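Local coordinates for protein putative mandelate racemase/muconate lactonizing enzyme (Bordetella bronchiseptica, PDB 3DDM) that is of unknown function but belongs to the mandelate racemase/muconate lactonizing enzyme family of the enolase superfamily, with a barrel-shaped C-terminal domain, at residues 182-193 / 214-225. The protein carries 1 engineered substitution. Residues are numbered along the deposited sequence; the frame is centred on the assembly and turned at random.
Sequences DARDVRNALHVR and RARQMAQRLGPA
With CG of Asp182 set beside the backbone N and Arg214 stretched out in a straight chain from CG to NE, a carboxylate and a guanidinium meet at the N-terminal end of helix 182-193. OD1 of Asp182 accepts NH2 of Arg214 at 2.8 Å, nearly along the C-O axis, in a salt bridge; NE adds a weak bond to the same oxygen. The two flat groups are 24° from coplanar. The other oxygen of Asp182, OD2, lies beside SD of Met218 (3.3 Å), and the Asp182 side chain fits as a knob among Arg214, Gln217, Met218 and Arg221. The guanidinium of Arg221 adds a second positive charge nearby, probably steadying the carboxylate without pointing an N-H at it.

The pair illustrates how neighbouring outer helices of a TIM-type barrel pack: helices 182-196 and 212-222 are successive helices, joined in the chain through strand 202-205, which is parallel to its neighbours in the barrel, and the short segments run at 28° to each other with axes 10.1 Å apart. Between them the apolar seam passes from Met218, whose CE rests 3.5 Å from CG1 of Val186, to Leu222, whose CD2 presses on CB of Ala189 at 3.5 Å. Farther along the chain, CD2 of Leu190 leans on CG of Pro224 (3.5 Å) and reaches Ala225.

Arg193 places its NE 2.7 Å from O of Ala225, a nearly straight bond (166°). This oxygen lies in the guanidinium plane, although NE itself stands above the carbonyl plane; NH2 reaches it weakly, while NH1 bonds to O of Thr200.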
loop_
_atom_site.group_PDB
_atom_site.type_symbol
_atom_site.label_atom_id
_atom_site.label_comp_id
_atom_site.label_asym_id
_atom_site.label_seq_id
_atom_site.Cartn_x
_atom_site.Cartn_y
_atom_site.Cartn_z
ATOM N N ASP A 182 -14.793 25.080 9.360
ATOM C CA ASP A 182 -14.966 25.243 10.801
ATOM C C ASP A 182 -16.291 25.834 11.281
ATOM O O ASP A 182 -16.976 25.243 12.111
ATOM C CB ASP A 182 -13.830 26.100 11.357
ATOM C CG ASP A 182 -12.525 25.344 11.462
ATOM O OD1 ASP A 182 -12.099 24.733 10.455
ATOM O OD2 ASP A 182 -11.925 25.365 12.556
ATOM N N ALA A 183 -16.640 27.008 10.770
ATOM C CA ALA A 183 -17.862 27.684 11.189
ATOM C C ALA A 183 -19.139 26.954 10.810
ATOM O O ALA A 183 -20.072 26.862 11.612
ATOM C CB ALA A 183 -17.887 29.092 10.618
ATOM N N ARG A 184 -19.174 26.448 9.582
ATOM C CA ARG A 184 -20.337 25.737 9.077
ATOM C C ARG A 184 -20.545 24.457 9.880
ATOM O O ARG A 184 -21.676 24.110 10.220
ATOM C CB ARG A 184 -20.147 25.396 7.595
ATOM C CG ARG A 184 -21.439 25.238 6.820
ATOM C CD ARG A 184 -21.195 24.637 5.442
ATOM N NE ARG A 184 -22.357 24.799 4.571
ATOM C CZ ARG A 184 -23.578 24.336 4.839
ATOM N NH1 ARG A 184 -23.819 23.665 5.963
ATOM N NH2 ARG A 184 -24.572 24.563 3.989
ATOM N N ASP A 185 -19.450 23.767 10.188
ATOM C CA ASP A 185 -19.515 22.523 10.945
ATOM C C ASP A 185 -20.133 22.683 12.329
ATOM O O ASP A 185 -20.957 21.874 12.738
ATOM C CB ASP A 185 -18.125 21.896 11.077
ATOM C CG ASP A 185 -17.635 21.263 9.780
ATOM O OD1 ASP A 185 -18.476 20.823 8.964
ATOM O OD2 ASP A 185 -16.402 21.188 9.589
ATOM N N VAL A 186 -19.732 23.714 13.061
ATOM C CA VAL A 186 -20.292 23.926 14.389
ATOM C C VAL A 186 -21.739 24.364 14.257
ATOM O O VAL A 186 -22.532 24.178 15.175
ATOM C CB VAL A 186 -19.517 25.000 15.192
ATOM C CG1 VAL A 186 -18.090 24.532 15.454
ATOM C CG2 VAL A 186 -19.522 26.320 14.435
ATOM N N ARG A 187 -22.084 24.953 13.116
ATOM C CA ARG A 187 -23.457 25.383 12.892
ATOM C C ARG A 187 -24.295 24.126 12.703
ATOM O O ARG A 187 -25.328 23.952 13.358
ATOM C CB ARG A 187 -23.567 26.265 11.642
ATOM C CG ARG A 187 -24.141 27.655 11.912
ATOM C CD ARG A 187 -24.684 28.292 10.639
ATOM N NE ARG A 187 -23.707 28.301 9.549
ATOM C CZ ARG A 187 -22.567 28.988 9.561
ATOM N NH1 ARG A 187 -22.243 29.735 10.611
ATOM N NH2 ARG A 187 -21.750 28.926 8.517
ATOM N N ASN A 188 -23.833 23.252 11.807
ATOM C CA ASN A 188 -24.510 21.993 11.518
ATOM C C ASN A 188 -24.662 21.175 12.789
ATOM O O ASN A 188 -25.758 20.740 13.131
ATOM C CB ASN A 188 -23.721 21.166 10.501
ATOM C CG ASN A 188 -23.739 21.770 9.111
ATOM O OD1 ASN A 188 -24.599 22.598 8.790
ATOM N ND2 ASN A 188 -22.797 21.341 8.265
ATOM N N ALA A 189 -23.548 20.971 13.481
ATOM C CA ALA A 189 -23.539 20.198 14.715
ATOM C C ALA A 189 -24.627 20.648 15.678
ATOM O O ALA A 189 -25.439 19.844 16.122
ATOM C CB ALA A 189 -22.174 20.300 15.388
ATOM N N LEU A 190 -24.643 21.938 15.989
ATOM C CA LEU A 190 -25.619 22.489 16.916
ATOM C C LEU A 190 -27.036 22.497 16.348
ATOM O O LEU A 190 -28.001 22.225 17.064
ATOM C CB LEU A 190 -25.211 23.909 17.330
ATOM C CG LEU A 190 -23.819 24.064 17.960
ATOM C CD1 LEU A 190 -23.606 25.511 18.343
ATOM C CD2 LEU A 190 -23.671 23.169 19.185
ATOM N N HIS A 191 -27.165 22.804 15.062
ATOM C CA HIS A 191 -28.478 22.838 14.433
ATOM C C HIS A 191 -29.147 21.455 14.511
ATOM O O HIS A 191 -30.287 21.322 14.967
ATOM C CB HIS A 191 -28.346 23.294 12.976
ATOM C CG HIS A 191 -29.659 23.488 12.284
ATOM N ND1 HIS A 191 -30.579 24.433 12.686
ATOM C CD2 HIS A 191 -30.222 22.836 11.237
ATOM C CE1 HIS A 191 -31.653 24.355 11.919
ATOM N NE2 HIS A 191 -31.462 23.393 11.032
ATOM N N VAL A 192 -28.427 20.426 14.077
ATOM C CA VAL A 192 -28.947 19.068 14.109
ATOM C C VAL A 192 -29.260 18.617 15.534
ATOM O O VAL A 192 -30.136 17.783 15.740
ATOM C CB VAL A 192 -27.947 18.079 13.481
ATOM C CG1 VAL A 192 -28.491 16.664 13.549
ATOM C CG2 VAL A 192 -27.670 18.472 12.044
ATOM N N ARG A 193 -28.542 19.153 16.516
ATOM C CA ARG A 193 -28.796 18.777 17.903
ATOM C C ARG A 193 -30.139 19.342 18.333
ATOM O O ARG A 193 -30.909 18.678 19.027
ATOM C CB ARG A 193 -27.696 19.299 18.827
ATOM C CG ARG A 193 -28.038 19.191 20.315
ATOM C CD ARG A 193 -28.518 17.796 20.694
ATOM N NE ARG A 193 -27.438 16.817 20.711
ATOM C CZ ARG A 193 -27.627 15.501 20.688
ATOM N NH1 ARG A 193 -28.860 15.014 20.642
ATOM N NH2 ARG A 193 -26.592 14.671 20.718
ATOM N N ARG A 214 -6.176 22.595 15.746
ATOM C CA ARG A 214 -7.518 22.787 15.201
ATOM C C ARG A 214 -8.508 21.829 15.867
ATOM O O ARG A 214 -9.645 22.200 16.158
ATOM C CB ARG A 214 -7.502 22.557 13.692
ATOM C CG ARG A 214 -8.743 23.011 12.939
ATOM C CD ARG A 214 -8.475 22.864 11.444
ATOM N NE ARG A 214 -9.655 23.034 10.600
ATOM C CZ ARG A 214 -9.631 22.942 9.272
ATOM N NH1 ARG A 214 -8.488 22.684 8.642
ATOM N NH2 ARG A 214 -10.746 23.107 8.568
ATOM N N ALA A 215 -8.071 20.598 16.106
ATOM C CA ALA A 215 -8.921 19.601 16.738
ATOM C C ALA A 215 -9.289 20.058 18.140
ATOM O O ALA A 215 -10.441 19.947 18.551
ATOM C CB ALA A 215 -8.204 18.270 16.796
ATOM N N ARG A 216 -8.303 20.564 18.877
ATOM C CA ARG A 216 -8.536 21.052 20.235
ATOM C C ARG A 216 -9.602 22.136 20.161
ATOM O O ARG A 216 -10.601 22.099 20.880
ATOM C CB ARG A 216 -7.260 21.655 20.834
ATOM C CG ARG A 216 -6.207 20.661 21.293
ATOM C CD ARG A 216 -5.006 21.399 21.912
ATOM N NE ARG A 216 -5.397 22.236 23.051
ATOM C CZ ARG A 216 -5.349 21.859 24.327
ATOM N NH1 ARG A 216 -4.915 20.649 24.657
ATOM N NH2 ARG A 216 -5.754 22.688 25.277
ATOM N N GLN A 217 -9.371 23.096 19.272
ATOM C CA GLN A 217 -10.288 24.208 19.065
ATOM C C GLN A 217 -11.694 23.729 18.707
ATOM O O GLN A 217 -12.667 24.123 19.347
ATOM C CB GLN A 217 -9.761 25.104 17.952
ATOM C CG GLN A 217 -10.653 26.265 17.623
ATOM C CD GLN A 217 -10.348 26.838 16.252
ATOM O OE1 GLN A 217 -9.246 27.340 16.002
ATOM N NE2 GLN A 217 -11.324 26.751 15.349
ATOM N N MET A 218 -11.803 22.878 17.686
ATOM C CA MET A 218 -13.108 22.374 17.264
ATOM C C MET A 218 -13.771 21.466 18.298
ATOM O O MET A 218 -14.970 21.584 18.546
ATOM C CB MET A 218 -12.993 21.633 15.932
ATOM C CG MET A 218 -12.799 22.528 14.726
ATOM S SD MET A 218 -14.130 23.720 14.456
ATOM C CE MET A 218 -15.496 22.617 14.044
ATOM N N ALA A 219 -13.005 20.564 18.903
ATOM C CA ALA A 219 -13.576 19.664 19.899
ATOM C C ALA A 219 -14.245 20.475 21.003
ATOM O O ALA A 219 -15.190 20.019 21.640
ATOM C CB ALA A 219 -12.500 18.777 20.481
ATOM N N GLN A 220 -13.746 21.689 21.214
ATOM C CA GLN A 220 -14.276 22.595 22.231
ATOM C C GLN A 220 -15.593 23.218 21.759
ATOM O O GLN A 220 -16.597 23.194 22.474
ATOM C CB GLN A 220 -13.266 23.713 22.508
ATOM C CG GLN A 220 -12.904 23.911 23.972
ATOM C CD GLN A 220 -11.935 22.860 24.489
ATOM O OE1 GLN A 220 -10.804 22.741 24.003
ATOM N NE2 GLN A 220 -12.371 22.097 25.487
ATOM N N ARG A 221 -15.567 23.777 20.551
ATOM C CA ARG A 221 -16.728 24.412 19.940
ATOM C C ARG A 221 -17.870 23.428 19.664
ATOM O O ARG A 221 -19.022 23.837 19.530
ATOM C CB ARG A 221 -16.310 25.100 18.638
ATOM C CG ARG A 221 -15.251 26.175 18.845
ATOM C CD ARG A 221 -14.626 26.649 17.537
ATOM N NE ARG A 221 -15.567 27.363 16.679
ATOM C CZ ARG A 221 -15.237 27.893 15.505
ATOM N NH1 ARG A 221 -13.991 27.783 15.061
ATOM N NH2 ARG A 221 -16.146 28.531 14.775
ATOM N N LEU A 222 -17.556 22.139 19.573
ATOM C CA LEU A 222 -18.581 21.130 19.326
ATOM C C LEU A 222 -19.232 20.694 20.633
ATOM O O LEU A 222 -20.368 20.227 20.638
ATOM C CB LEU A 222 -17.987 19.898 18.631
ATOM C CG LEU A 222 -17.560 20.020 17.165
ATOM C CD1 LEU A 222 -16.915 18.721 16.732
ATOM C CD2 LEU A 222 -18.756 20.339 16.289
ATOM N N GLY A 223 -18.502 20.848 21.736
ATOM C CA GLY A 223 -19.001 20.458 23.047
ATOM C C GLY A 223 -20.500 20.583 23.252
ATOM O O GLY A 223 -21.145 19.616 23.645
ATOM N N PRO A 224 -21.087 21.765 23.004
ATOM C CA PRO A 224 -22.529 21.986 23.171
ATOM C C PRO A 224 -23.462 21.072 22.365
ATOM O O PRO A 224 -24.654 20.979 22.670
ATOM C CB PRO A 224 -22.695 23.463 22.812
ATOM C CG PRO A 224 -21.541 23.736 21.914
ATOM C CD PRO A 224 -20.422 23.011 22.596
ATOM N N ALA A 225 -22.929 20.402 21.345
ATOM C CA ALA A 225 -23.736 19.498 20.536
ATOM C C ALA A 225 -23.933 18.179 21.279
ATOM O O ALA A 225 -24.745 17.347 20.879
ATOM C CB ALA A 225 -23.067 19.247 19.204
#